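Local structure of Phospholipase/Carboxylesterase (Haliangium ochraceum, 4Q82) at residues Arg158-Gly163 and Ala270-Gln275; Ala186-Ala191 and His266-Trp271; Cys203-Val208 and Asn231-Cys236; Pro209-His214 and Asp242-Val247; Pro219-Ala224 and Val251-Trp256. The protein probably hydrolyses carboxylic or phospholipid ester bonds as a serine hydrolase of the alpha/beta-hydrolase fold. All blocks are in the same frame, centred on the assembly; numbering follows the deposited sequence. Where two conformers were deposited one is given.

Contact 1 (Arg158-Gly163 and Ala270-Gln275); sequences RIYLTG and AWLLSQ
In this fold, which has the topology of an alpha/beta hydrolase, the C-terminal helix packs on one face of the central sheet, and here it meets strand 158-163 chiefly through Y160. L272 is the first residue of 270-275 to touch the strand. Its CB stands over the centre of the Y160 ring, 4.0 Å from the centroid and 5° off the normal, a CH-pi contact, while L272 CD2 runs back toward the sheet to touch Y160 CD1 at 3.7 Å. R158 O lies above the opposite face, toward its rim, so both faces have a neighbour. L273 then places CD2 3.8 Å from R158 NH1. A water bridges the same two residues, donating to L273 O and accepting weakly from NH1; R158 NE forms a salt bridge with D155. At Q275 the side-chain NE2 binds D242, whereas the backbone carbonyl turns to the edge of the ring: Y160 OH donates to Q275 O at 2.7 Å, nearly along the carbonyl axis (C=O...OH angle 162°).

Contact 2 (Ala186-Ala191 and His266-Trp271); sequences AAVLIA and HDIYAW
Strand 186-190 runs alongside the first turn of helix 268-273 at packing distance, with CA atoms 7.4 Å apart between V188 and I268 and 9.0 Å apart between A186 and W271. That spacing leaves room for one layer of side chains, and the interface is wholly apolar but for one carbonyl. V188 carries its centre and divides its methyls between two partners. Its CG1, anti to the backbone N (168°), meets I268 CG2 at 4.1 Å, the two side chains crossing at about a right angle. Its CG2 lies 4.0 Å from W271 CZ3, with the valine and indole sliding past each other in opposite directions. The same CZ3 is 4.0 Å from A186 CB and 3.6 Å from A187 O, so this atom of the six-membered ring is approached obliquely by three successive strand residues. In I268, CG1 takes the crowded position between backbone N and carbonyl carbon (54°), which sets it over the Y269 ring. The helix start is fixed by D267 as N-cap: OD1 accepts from A270 N at 3.0 Å, almost straight at 173° and from above the carboxylate plane, and weakly from Y269 N. Around this layer, W271 stacks edge-to-face with W211, I268 reaches F213 on strand 210-215 and T259 and Y260 on helix 257-260, and V188 O accepts from T162 of strand 158-163.

Contact 3 (Cys203-Val208 and Asn231-Cys236); sequences CDLAQV and NGLIAC
The covalent element is the disulfide C203-C236, which ties a 3-10 segment to the residue just past helix 224-235. Its SG atoms are 2.0 Å apart and chi3 is -88°, close to the 90° of an ordinary disulfide. Each sulphur sits beside its own backbone N, anti to the carbonyl carbon (chi1 -70° and -72°). Van der Waals packing continues beside the bridge. A206 points its CB at the other segment, touching C236 CB at 3.8 Å and L233 CD2 at 3.8 Å. L233 does most of this work through that one methyl: CD2 also lies 3.5 Å from A206 N and 3.8 Å from L205 CB, while the two leucine side chains cross obliquely. The pairing between the two segments is thus covalent and apolar. Hydrogen bonds shape each one: A206 N donates to C203 O at 3.0 Å, as in a 3-10 turn, and A235 N to N231 O, as in an alpha helix. Far from the chain centre, the turn after helix 195-201 leads into strand 210-215, and V208 O accepts from Q243 NE2, tying it to strand 243-248; L233 touches F198 of helix 195-201 and Q243 of strand 243-248.

Contact 4 (Pro209-His214 and Asp242-Val247); sequences PIWGFH and DQQLTV
W211 lies alongside Q244, its indole overlapping the glutamine from CB to the terminal amide. Q244 CB stands 3.6 Å from the centroid of the five-membered ring, a CH-pi contact. Farther along the same face the amide stacks on the six-membered ring, planes 27° apart, with Q244 NE2 3.5 Å from W211 CE3. F213 CZ lies above the opposite face, toward its rim, so the indole has a neighbour on each face. At its edge W211 NE1 donates to T246 OG1 at 2.8 Å (158°), the acceptor lying in the ring plane. T246 CB packs beside the F213 ring, 3.5 Å from F213 CD2, both side chains pointing the same way. The strands that carry these side chains run parallel, axes 10° apart, zipped by Q244 N to I210 O (2.9 Å), G212 N to Q244 O, T246 N to G212 O and H214 N to T246 O. I210 N is shared: it donates to Q243 OE1 (3.3 Å), from above the carbonyl plane, and weakly to D242 O, while Q243 NE2 binds V208 O. Helix 224-235 completes a beta-alpha-beta unit and covers Q243 and L245; helix 268-273 covers W211 and Q244, and strand 186-190 continues the sheet.

Contact 5 (Pro219-Ala224 and Val251-Trp256); sequences PTVAPA and VGHDSW
Two loops, neither helix nor strand, run past each other with CA atoms 6.1 Å apart at T220 and H253 and 6.5 Å at P219 and G252. H253 projects from its loop toward residues 219-221, CG anti to its backbone N (chi1 -173°). T220 comes over one face of the imidazole: its CG2 is 3.9 Å from the ring centroid and 13° off the normal, a CH-pi contact, and its CB is 3.8 Å from H253 CG. V221 approaches obliquely, CG2 meeting H253 CE1 at 3.6 Å, while P219 CD packs against H253 N at 3.9 Å. W256 sets CZ3 over the centre of the opposite face, so the imidazole is held from both sides and its rotation restricted. ND1 bonds D218 OD2, just before P219 in the same loop, and NE2 bonds OG of the modified residue at position 165, a serine carrying an aminoethylphenylsulfonyl group. D218 OD1 also accepts from the T220 and V221 amides, which fixes the carboxylate and may temper its charge. This acid-histidine-serine relay, with the histidine after the last strand of the sheet and the serine sulfonylated, is consistent with the catalytic triad of an alpha/beta hydrolase.

Overall arrangement
Contacts 1, 2 and 4 lie on one sheet, whose strands 158-163, 186-190, 210-215 and 243-248 are consecutive neighbours. Contacts 1 and 2 share helix 268-273, their centres about 7 Å apart; both are buried, but contact 1 ends in a phenol-to-carbonyl bond whereas contact 2 is apolar packing. Contact 4, also buried, differs in being strand pairing, with a ladder of backbone bonds. Contact 3 lies beyond the N-terminal ends of strands 210-215 and 243-248, its centre about 19 Å from the chain's centre, and is the one held covalently. Contact 5 is the surface contact, formed by loops past the strands' C-terminal ends, and joins contact 4 through a hydrogen bond between H214 NE2 and V221 O.

Contact 1 (Arg158-Gly163 and Ala270-Gln275)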
# COMPACT_ATOMS: atom_id res chain seq x y z
N ARG A 158 3.97 -3.88 -12.76
CA ARG A 158 4.38 -3.98 -11.37
C ARG A 158 3.85 -2.81 -10.56
O ARG A 158 4.62 -1.99 -10.05
CB ARG A 158 5.91 -4.07 -11.26
CG ARG A 158 6.44 -5.42 -11.71
CD ARG A 158 7.95 -5.54 -11.55
NE ARG A 158 8.66 -4.60 -12.40
CZ ARG A 158 9.88 -4.12 -12.13
NH1 ARG A 158 10.51 -4.51 -11.02
NH2 ARG A 158 10.45 -3.26 -12.95
N ILE A 159 2.53 -2.74 -10.45
CA ILE A 159 1.85 -1.77 -9.61
C ILE A 159 1.40 -2.44 -8.31
O ILE A 159 0.64 -3.41 -8.34
CB ILE A 159 0.62 -1.15 -10.34
CG1 ILE A 159 1.04 -0.48 -11.66
CG2 ILE A 159 -0.10 -0.15 -9.42
CD1 ILE A 159 -0.11 -0.27 -12.61
N TYR A 160 1.89 -1.93 -7.18
CA TYR A 160 1.63 -2.50 -5.85
C TYR A 160 0.81 -1.57 -4.97
O TYR A 160 1.06 -0.37 -4.91
CB TYR A 160 2.96 -2.84 -5.17
CG TYR A 160 3.84 -3.69 -6.06
CD1 TYR A 160 3.38 -4.91 -6.55
CD2 TYR A 160 5.12 -3.27 -6.42
CE1 TYR A 160 4.16 -5.69 -7.37
CE2 TYR A 160 5.93 -4.06 -7.23
CZ TYR A 160 5.44 -5.27 -7.70
OH TYR A 160 6.24 -6.07 -8.51
N LEU A 161 -0.19 -2.14 -4.30
CA LEU A 161 -1.08 -1.37 -3.44
C LEU A 161 -0.81 -1.79 -2.00
O LEU A 161 -0.77 -2.98 -1.70
CB LEU A 161 -2.54 -1.63 -3.83
CG LEU A 161 -3.64 -0.97 -2.98
CD1 LEU A 161 -3.53 0.56 -3.10
CD2 LEU A 161 -5.01 -1.47 -3.47
N THR A 162 -0.65 -0.83 -1.09
CA THR A 162 -0.45 -1.24 0.31
C THR A 162 -1.09 -0.21 1.24
O THR A 162 -1.29 0.96 0.87
CB THR A 162 1.07 -1.44 0.62
OG1 THR A 162 1.24 -1.95 1.96
CG2 THR A 162 1.85 -0.13 0.46
N GLY A 163 -1.49 -0.66 2.43
CA GLY A 163 -2.04 0.30 3.37
C GLY A 163 -2.15 -0.31 4.76
O GLY A 163 -2.01 -1.52 4.94
N ALA A 270 10.64 -7.71 -1.15
CA ALA A 270 11.05 -8.78 -2.03
C ALA A 270 9.82 -9.54 -2.56
O ALA A 270 9.76 -9.89 -3.74
CB ALA A 270 12.02 -9.73 -1.30
N TRP A 271 8.84 -9.76 -1.68
CA TRP A 271 7.63 -10.48 -2.07
C TRP A 271 6.86 -9.70 -3.14
O TRP A 271 6.46 -10.27 -4.16
CB TRP A 271 6.72 -10.76 -0.85
CG TRP A 271 5.48 -11.55 -1.23
CD1 TRP A 271 5.39 -12.91 -1.43
CD2 TRP A 271 4.18 -11.01 -1.50
NE1 TRP A 271 4.09 -13.25 -1.79
CE2 TRP A 271 3.33 -12.10 -1.84
CE3 TRP A 271 3.64 -9.72 -1.48
CZ2 TRP A 271 1.97 -11.92 -2.15
CZ3 TRP A 271 2.29 -9.55 -1.79
CH2 TRP A 271 1.48 -10.65 -2.11
N LEU A 272 6.64 -8.40 -2.91
CA LEU A 272 5.98 -7.58 -3.93
C LEU A 272 6.68 -7.70 -5.27
O LEU A 272 6.07 -8.02 -6.29
CB LEU A 272 5.92 -6.11 -3.51
CG LEU A 272 4.86 -5.77 -2.44
CD1 LEU A 272 5.01 -4.29 -1.99
CD2 LEU A 272 3.46 -5.98 -2.99
N LEU A 273 7.99 -7.49 -5.26
CA LEU A 273 8.76 -7.49 -6.50
C LEU A 273 8.75 -8.86 -7.19
O LEU A 273 9.00 -8.96 -8.39
CB LEU A 273 10.20 -7.03 -6.23
CG LEU A 273 10.30 -5.52 -5.94
CD1 LEU A 273 11.62 -5.17 -5.31
CD2 LEU A 273 10.10 -4.70 -7.22
N SER A 274 8.44 -9.92 -6.45
CA SER A 274 8.32 -11.23 -7.08
C SER A 274 6.98 -11.37 -7.84
O SER A 274 6.78 -12.33 -8.59
CB SER A 274 8.47 -12.34 -6.05
OG SER A 274 7.28 -12.49 -5.29
N GLN A 275 6.07 -10.42 -7.66
CA GLN A 275 4.76 -10.45 -8.33
C GLN A 275 4.72 -9.51 -9.51
O GLN A 275 5.29 -8.42 -9.45
CB GLN A 275 3.64 -10.07 -7.34
CG GLN A 275 3.74 -10.81 -6.02
CD GLN A 275 3.61 -12.31 -6.19
OE1 GLN A 275 2.94 -12.77 -7.10
NE2 GLN A 275 4.23 -13.07 -5.30
O HOH W 1 10.55 -7.12 -9.97

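Contact 2 (Ala186-Ala191 and His266-Trp271)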
# COMPACT_ATOMS: atom_id res chain seq x y z
N ALA A 186 -0.07 -6.80 -7.03
CA ALA A 186 -0.08 -7.40 -5.67
C ALA A 186 -0.45 -6.35 -4.64
O ALA A 186 -0.34 -5.15 -4.90
CB ALA A 186 1.28 -8.00 -5.31
N ALA A 187 -0.86 -6.82 -3.45
CA ALA A 187 -1.17 -5.93 -2.33
C ALA A 187 -0.62 -6.46 -1.02
O ALA A 187 -0.58 -7.67 -0.78
CB ALA A 187 -2.72 -5.73 -2.20
N VAL A 188 -0.23 -5.53 -0.14
CA VAL A 188 0.17 -5.85 1.22
C VAL A 188 -0.76 -5.05 2.11
O VAL A 188 -0.71 -3.83 2.11
CB VAL A 188 1.64 -5.48 1.50
CG1 VAL A 188 1.94 -5.57 3.00
CG2 VAL A 188 2.60 -6.43 0.72
N LEU A 189 -1.63 -5.73 2.83
CA LEU A 189 -2.74 -5.07 3.51
C LEU A 189 -2.65 -5.37 4.99
O LEU A 189 -2.76 -6.53 5.40
CB LEU A 189 -4.08 -5.54 2.95
CG LEU A 189 -4.19 -5.30 1.44
CD1 LEU A 189 -5.55 -5.81 0.90
CD2 LEU A 189 -3.99 -3.82 1.14
N ILE A 190 -2.45 -4.33 5.79
CA ILE A 190 -2.16 -4.54 7.21
C ILE A 190 -3.29 -4.00 8.10
O ILE A 190 -3.63 -2.81 7.99
CB ILE A 190 -0.85 -3.82 7.59
CG1 ILE A 190 0.31 -4.36 6.74
CG2 ILE A 190 -0.52 -3.97 9.11
CD1 ILE A 190 1.45 -3.32 6.62
N ALA A 191 -3.82 -4.85 8.97
CA ALA A 191 -4.80 -4.46 10.02
C ALA A 191 -6.07 -3.88 9.40
O ALA A 191 -6.64 -2.89 9.92
CB ALA A 191 -4.18 -3.46 11.00
N HIS A 266 9.65 -9.98 7.98
CA HIS A 266 8.82 -10.34 6.83
C HIS A 266 9.14 -9.43 5.64
O HIS A 266 8.75 -8.26 5.63
CB HIS A 266 7.35 -10.26 7.16
CG HIS A 266 6.94 -11.22 8.23
ND1 HIS A 266 6.72 -12.57 7.98
CD2 HIS A 266 6.75 -11.05 9.56
CE1 HIS A 266 6.37 -13.18 9.10
NE2 HIS A 266 6.38 -12.28 10.08
N ASP A 267 9.85 -9.95 4.65
CA ASP A 267 10.35 -9.05 3.60
C ASP A 267 9.27 -8.83 2.56
O ASP A 267 9.24 -9.49 1.49
CB ASP A 267 11.63 -9.58 2.95
CG ASP A 267 12.29 -8.53 2.04
OD1 ASP A 267 11.66 -7.50 1.69
OD2 ASP A 267 13.45 -8.73 1.66
N ILE A 268 8.39 -7.90 2.88
CA ILE A 268 7.28 -7.60 2.00
C ILE A 268 7.75 -7.00 0.67
O ILE A 268 7.05 -7.14 -0.31
CB ILE A 268 6.28 -6.62 2.65
CG1 ILE A 268 6.98 -5.35 3.15
CG2 ILE A 268 5.53 -7.33 3.80
CD1 ILE A 268 5.97 -4.19 3.55
N TYR A 269 8.91 -6.33 0.66
CA TYR A 269 9.40 -5.69 -0.57
C TYR A 269 9.87 -6.73 -1.60
O TYR A 269 9.53 -6.66 -2.79
CB TYR A 269 10.50 -4.67 -0.24
CG TYR A 269 9.98 -3.73 0.84
CD1 TYR A 269 8.87 -2.93 0.59
CD2 TYR A 269 10.56 -3.68 2.12
CE1 TYR A 269 8.32 -2.09 1.59
CE2 TYR A 269 10.03 -2.81 3.11
CZ TYR A 269 8.91 -2.04 2.83
OH TYR A 269 8.36 -1.20 3.80
N ALA A 270 10.64 -7.71 -1.15
CA ALA A 270 11.05 -8.78 -2.03
C ALA A 270 9.82 -9.54 -2.56
O ALA A 270 9.76 -9.89 -3.74
CB ALA A 270 12.02 -9.73 -1.30
N TRP A 271 8.84 -9.76 -1.68
CA TRP A 271 7.63 -10.48 -2.07
C TRP A 271 6.86 -9.70 -3.14
O TRP A 271 6.46 -10.27 -4.16
CB TRP A 271 6.72 -10.76 -0.85
CG TRP A 271 5.48 -11.55 -1.23
CD1 TRP A 271 5.39 -12.91 -1.43
CD2 TRP A 271 4.18 -11.01 -1.50
NE1 TRP A 271 4.09 -13.25 -1.79
CE2 TRP A 271 3.33 -12.10 -1.84
CE3 TRP A 271 3.64 -9.72 -1.48
CZ2 TRP A 271 1.97 -11.92 -2.15
CZ3 TRP A 271 2.29 -9.55 -1.79
CH2 TRP A 271 1.48 -10.65 -2.11

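Contact 3 (Cys203-Val208 and Asn231-Cys236)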
# COMPACT_ATOMS: atom_id res chain seq x y z
N CYS A 203 -13.18 -17.23 -4.48
CA CYS A 203 -11.89 -17.54 -5.07
C CYS A 203 -11.56 -16.69 -6.30
O CYS A 203 -10.42 -16.68 -6.75
CB CYS A 203 -11.81 -19.03 -5.40
SG CYS A 203 -11.72 -19.99 -3.87
N ASP A 204 -12.53 -15.93 -6.81
CA ASP A 204 -12.21 -14.95 -7.85
C ASP A 204 -11.17 -13.94 -7.35
O ASP A 204 -10.32 -13.48 -8.10
CB ASP A 204 -13.45 -14.21 -8.34
CG ASP A 204 -14.43 -15.12 -9.08
OD1 ASP A 204 -14.08 -16.28 -9.39
OD2 ASP A 204 -15.55 -14.65 -9.38
N LEU A 205 -11.26 -13.60 -6.07
CA LEU A 205 -10.33 -12.65 -5.48
C LEU A 205 -8.92 -13.25 -5.40
O LEU A 205 -7.93 -12.53 -5.33
CB LEU A 205 -10.82 -12.23 -4.11
CG LEU A 205 -10.03 -11.22 -3.28
CD1 LEU A 205 -9.85 -9.93 -4.04
CD2 LEU A 205 -10.77 -10.97 -1.99
N ALA A 206 -8.82 -14.57 -5.42
CA ALA A 206 -7.53 -15.24 -5.26
C ALA A 206 -6.62 -15.08 -6.49
O ALA A 206 -5.47 -15.53 -6.49
CB ALA A 206 -7.72 -16.71 -4.92
N GLN A 207 -7.13 -14.43 -7.53
CA GLN A 207 -6.31 -14.13 -8.69
C GLN A 207 -5.39 -12.93 -8.46
O GLN A 207 -4.46 -12.70 -9.23
CB GLN A 207 -7.20 -13.90 -9.91
CG GLN A 207 -7.90 -15.18 -10.38
CD GLN A 207 -6.92 -16.28 -10.75
OE1 GLN A 207 -6.97 -17.39 -10.20
NE2 GLN A 207 -6.04 -16.00 -11.70
N VAL A 208 -5.63 -12.18 -7.39
CA VAL A 208 -4.74 -11.10 -6.98
C VAL A 208 -3.85 -11.56 -5.83
O VAL A 208 -4.36 -12.02 -4.82
CB VAL A 208 -5.54 -9.87 -6.52
CG1 VAL A 208 -4.62 -8.77 -6.05
CG2 VAL A 208 -6.43 -9.37 -7.65
N ASN A 231 -7.39 -16.81 5.06
CA ASN A 231 -7.58 -18.26 5.11
C ASN A 231 -8.40 -18.75 3.92
O ASN A 231 -8.10 -19.79 3.33
CB ASN A 231 -8.27 -18.69 6.41
CG ASN A 231 -7.34 -18.68 7.61
OD1 ASN A 231 -6.12 -18.70 7.47
ND2 ASN A 231 -7.92 -18.71 8.81
N GLY A 232 -9.45 -18.01 3.57
CA GLY A 232 -10.27 -18.35 2.42
C GLY A 232 -9.47 -18.34 1.13
O GLY A 232 -9.56 -19.26 0.32
N LEU A 233 -8.67 -17.30 0.94
CA LEU A 233 -7.90 -17.15 -0.28
C LEU A 233 -6.83 -18.24 -0.37
O LEU A 233 -6.60 -18.79 -1.45
CB LEU A 233 -7.25 -15.78 -0.34
CG LEU A 233 -8.21 -14.59 -0.50
CD1 LEU A 233 -7.42 -13.31 -0.24
CD2 LEU A 233 -8.82 -14.61 -1.90
N ILE A 234 -6.19 -18.55 0.75
CA ILE A 234 -5.17 -19.61 0.80
C ILE A 234 -5.79 -20.96 0.47
O ILE A 234 -5.17 -21.79 -0.21
CB ILE A 234 -4.47 -19.63 2.18
CG1 ILE A 234 -3.50 -18.46 2.28
CG2 ILE A 234 -3.69 -20.92 2.40
CD1 ILE A 234 -3.04 -18.14 3.68
N ALA A 235 -7.03 -21.19 0.92
CA ALA A 235 -7.70 -22.46 0.65
C ALA A 235 -8.16 -22.60 -0.81
O ALA A 235 -8.47 -23.70 -1.27
CB ALA A 235 -8.90 -22.64 1.60
N CYS A 236 -8.19 -21.49 -1.55
CA CYS A 236 -8.63 -21.54 -2.93
C CYS A 236 -7.69 -22.40 -3.77
O CYS A 236 -6.47 -22.33 -3.61
CB CYS A 236 -8.73 -20.14 -3.53
SG CYS A 236 -10.13 -19.19 -2.88

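Contact 4 (Pro209-His214 and Asp242-Val247)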
# COMPACT_ATOMS: atom_id res chain seq x y z
N PRO A 209 -2.52 -11.44 -5.97
CA PRO A 209 -1.65 -11.86 -4.87
C PRO A 209 -1.78 -10.90 -3.70
O PRO A 209 -1.66 -9.69 -3.91
CB PRO A 209 -0.23 -11.80 -5.47
CG PRO A 209 -0.42 -11.65 -6.95
CD PRO A 209 -1.76 -10.99 -7.15
N ILE A 210 -2.07 -11.42 -2.51
CA ILE A 210 -2.23 -10.59 -1.33
C ILE A 210 -1.45 -11.17 -0.14
O ILE A 210 -1.45 -12.39 0.09
CB ILE A 210 -3.72 -10.43 -0.92
CG1 ILE A 210 -4.54 -9.92 -2.12
CG2 ILE A 210 -3.82 -9.47 0.30
CD1 ILE A 210 -6.08 -9.88 -1.86
N TRP A 211 -0.75 -10.29 0.59
CA TRP A 211 -0.16 -10.67 1.87
C TRP A 211 -0.85 -9.83 2.94
O TRP A 211 -0.70 -8.60 2.98
CB TRP A 211 1.35 -10.43 1.86
CG TRP A 211 2.10 -11.04 3.02
CD1 TRP A 211 1.58 -11.52 4.19
CD2 TRP A 211 3.52 -11.22 3.09
NE1 TRP A 211 2.62 -12.00 5.00
CE2 TRP A 211 3.81 -11.83 4.33
CE3 TRP A 211 4.58 -10.93 2.21
CZ2 TRP A 211 5.12 -12.15 4.72
CZ3 TRP A 211 5.88 -11.24 2.60
CH2 TRP A 211 6.14 -11.85 3.84
N GLY A 212 -1.63 -10.49 3.79
CA GLY A 212 -2.35 -9.80 4.85
C GLY A 212 -1.64 -9.98 6.17
O GLY A 212 -1.08 -11.06 6.46
N PHE A 213 -1.63 -8.92 6.97
CA PHE A 213 -0.95 -8.88 8.29
C PHE A 213 -1.93 -8.41 9.35
O PHE A 213 -2.68 -7.46 9.09
CB PHE A 213 0.22 -7.89 8.31
CG PHE A 213 1.40 -8.31 7.52
CD1 PHE A 213 1.43 -8.17 6.14
CD2 PHE A 213 2.51 -8.83 8.17
CE1 PHE A 213 2.55 -8.56 5.38
CE2 PHE A 213 3.66 -9.25 7.44
CZ PHE A 213 3.67 -9.10 6.05
N HIS A 214 -1.88 -8.99 10.56
CA HIS A 214 -2.77 -8.47 11.61
C HIS A 214 -2.20 -8.88 12.97
O HIS A 214 -1.61 -9.96 13.07
CB HIS A 214 -4.20 -9.01 11.46
CG HIS A 214 -5.29 -8.00 11.73
ND1 HIS A 214 -6.18 -7.61 10.75
CD2 HIS A 214 -5.64 -7.31 12.85
CE1 HIS A 214 -7.03 -6.72 11.25
NE2 HIS A 214 -6.73 -6.52 12.52
N ASP A 242 -0.26 -16.20 -5.45
CA ASP A 242 0.30 -16.41 -4.12
C ASP A 242 -0.57 -15.70 -3.09
O ASP A 242 -1.06 -14.60 -3.34
CB ASP A 242 1.74 -15.88 -4.04
CG ASP A 242 2.70 -16.61 -4.98
OD1 ASP A 242 2.41 -17.74 -5.42
OD2 ASP A 242 3.76 -16.03 -5.28
N GLN A 243 -0.75 -16.33 -1.93
CA GLN A 243 -1.54 -15.74 -0.85
C GLN A 243 -0.77 -15.97 0.46
O GLN A 243 -0.32 -17.09 0.72
CB GLN A 243 -2.94 -16.37 -0.80
CG GLN A 243 -3.73 -16.28 -2.10
CD GLN A 243 -4.06 -14.85 -2.49
OE1 GLN A 243 -4.01 -13.94 -1.66
NE2 GLN A 243 -4.39 -14.64 -3.75
N GLN A 244 -0.59 -14.93 1.27
CA GLN A 244 0.13 -15.10 2.53
C GLN A 244 -0.56 -14.42 3.68
O GLN A 244 -1.18 -13.36 3.53
CB GLN A 244 1.56 -14.56 2.44
CG GLN A 244 2.53 -15.45 1.68
CD GLN A 244 3.95 -15.11 2.09
OE1 GLN A 244 4.42 -15.55 3.15
NE2 GLN A 244 4.62 -14.28 1.30
N LEU A 245 -0.45 -15.03 4.85
CA LEU A 245 -1.09 -14.46 6.04
C LEU A 245 -0.07 -14.43 7.18
O LEU A 245 0.58 -15.46 7.47
CB LEU A 245 -2.31 -15.29 6.45
CG LEU A 245 -2.86 -15.01 7.86
CD1 LEU A 245 -3.47 -13.59 7.93
CD2 LEU A 245 -3.92 -16.05 8.29
N THR A 246 0.05 -13.29 7.85
CA THR A 246 0.97 -13.19 8.98
C THR A 246 0.18 -12.69 10.16
O THR A 246 -0.43 -11.64 10.07
CB THR A 246 2.12 -12.23 8.68
OG1 THR A 246 2.95 -12.84 7.69
CG2 THR A 246 2.96 -11.96 9.95
N VAL A 247 0.17 -13.46 11.24
CA VAL A 247 -0.55 -13.05 12.45
C VAL A 247 0.47 -12.87 13.56
O VAL A 247 1.20 -13.79 13.91
CB VAL A 247 -1.60 -14.09 12.87
CG1 VAL A 247 -2.28 -13.67 14.21
CG2 VAL A 247 -2.67 -14.23 11.77

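Contact 5 (Pro219-Ala224 and Val251-Trp256)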
# COMPACT_ATOMS: atom_id res chain seq x y z
N PRO A 219 -7.58 -4.42 19.28
CA PRO A 219 -8.87 -4.05 19.89
C PRO A 219 -9.60 -3.02 19.04
O PRO A 219 -10.64 -2.49 19.46
CB PRO A 219 -8.45 -3.43 21.22
CG PRO A 219 -7.21 -2.61 20.80
CD PRO A 219 -6.52 -3.47 19.68
N THR A 220 -9.06 -2.72 17.88
CA THR A 220 -9.58 -1.61 17.10
C THR A 220 -10.17 -2.11 15.76
O THR A 220 -11.32 -1.83 15.44
CB THR A 220 -8.48 -0.56 16.90
OG1 THR A 220 -8.20 0.07 18.17
CG2 THR A 220 -8.90 0.46 15.93
N VAL A 221 -9.37 -2.85 15.00
CA VAL A 221 -9.89 -3.59 13.85
C VAL A 221 -9.77 -5.09 14.17
O VAL A 221 -8.66 -5.60 14.36
CB VAL A 221 -9.11 -3.28 12.56
CG1 VAL A 221 -9.66 -4.11 11.39
CG2 VAL A 221 -9.24 -1.78 12.22
N ALA A 222 -10.90 -5.79 14.24
CA ALA A 222 -10.88 -7.20 14.66
C ALA A 222 -10.00 -8.01 13.72
O ALA A 222 -10.07 -7.83 12.50
CB ALA A 222 -12.31 -7.79 14.68
N PRO A 223 -9.14 -8.88 14.28
CA PRO A 223 -8.17 -9.58 13.43
C PRO A 223 -8.84 -10.57 12.50
O PRO A 223 -8.21 -10.92 11.50
CB PRO A 223 -7.23 -10.29 14.42
CG PRO A 223 -7.91 -10.23 15.74
CD PRO A 223 -8.84 -9.02 15.72
N ALA A 224 -10.10 -10.95 12.76
CA ALA A 224 -10.82 -11.78 11.78
C ALA A 224 -10.89 -11.07 10.42
O ALA A 224 -11.01 -11.72 9.37
CB ALA A 224 -12.23 -12.11 12.29
N VAL A 251 -0.13 -9.04 19.68
CA VAL A 251 0.16 -7.69 19.20
C VAL A 251 -1.17 -6.96 18.96
O VAL A 251 -2.15 -7.58 18.52
CB VAL A 251 1.01 -7.75 17.89
CG1 VAL A 251 1.09 -6.39 17.17
CG2 VAL A 251 2.44 -8.34 18.18
N GLY A 252 -1.22 -5.68 19.32
CA GLY A 252 -2.44 -4.88 19.18
C GLY A 252 -2.60 -4.27 17.80
O GLY A 252 -2.24 -4.90 16.80
N HIS A 253 -3.15 -3.05 17.74
CA HIS A 253 -3.54 -2.50 16.45
C HIS A 253 -2.32 -2.17 15.59
O HIS A 253 -2.37 -2.34 14.38
CB HIS A 253 -4.45 -1.25 16.62
CG HIS A 253 -5.03 -0.75 15.33
ND1 HIS A 253 -5.49 -1.60 14.33
CD2 HIS A 253 -5.24 0.51 14.87
CE1 HIS A 253 -5.95 -0.88 13.32
NE2 HIS A 253 -5.80 0.40 13.62
N ASP A 254 -1.23 -1.69 16.20
CA ASP A 254 -0.05 -1.40 15.36
C ASP A 254 0.70 -2.68 14.97
O ASP A 254 1.67 -3.10 15.62
CB ASP A 254 0.93 -0.44 16.04
CG ASP A 254 2.17 -0.16 15.15
OD1 ASP A 254 2.29 -0.73 14.03
OD2 ASP A 254 3.02 0.62 15.58
N SER A 255 0.26 -3.26 13.87
CA SER A 255 0.95 -4.38 13.27
C SER A 255 1.71 -3.88 12.04
O SER A 255 2.31 -4.69 11.33
CB SER A 255 -0.06 -5.47 12.89
OG SER A 255 -1.22 -4.90 12.28
N TRP A 256 1.66 -2.57 11.74
CA TRP A 256 2.35 -2.05 10.55
C TRP A 256 3.82 -1.67 10.77
O TRP A 256 4.64 -1.83 9.85
CB TRP A 256 1.60 -0.82 9.98
CG TRP A 256 1.29 0.25 11.03
CD1 TRP A 256 2.11 1.24 11.49
CD2 TRP A 256 0.06 0.39 11.74
NE1 TRP A 256 1.45 2.02 12.44
CE2 TRP A 256 0.19 1.50 12.61
CE3 TRP A 256 -1.16 -0.33 11.73
CZ2 TRP A 256 -0.84 1.91 13.47
CZ3 TRP A 256 -2.19 0.09 12.57
CH2 TRP A 256 -2.02 1.20 13.42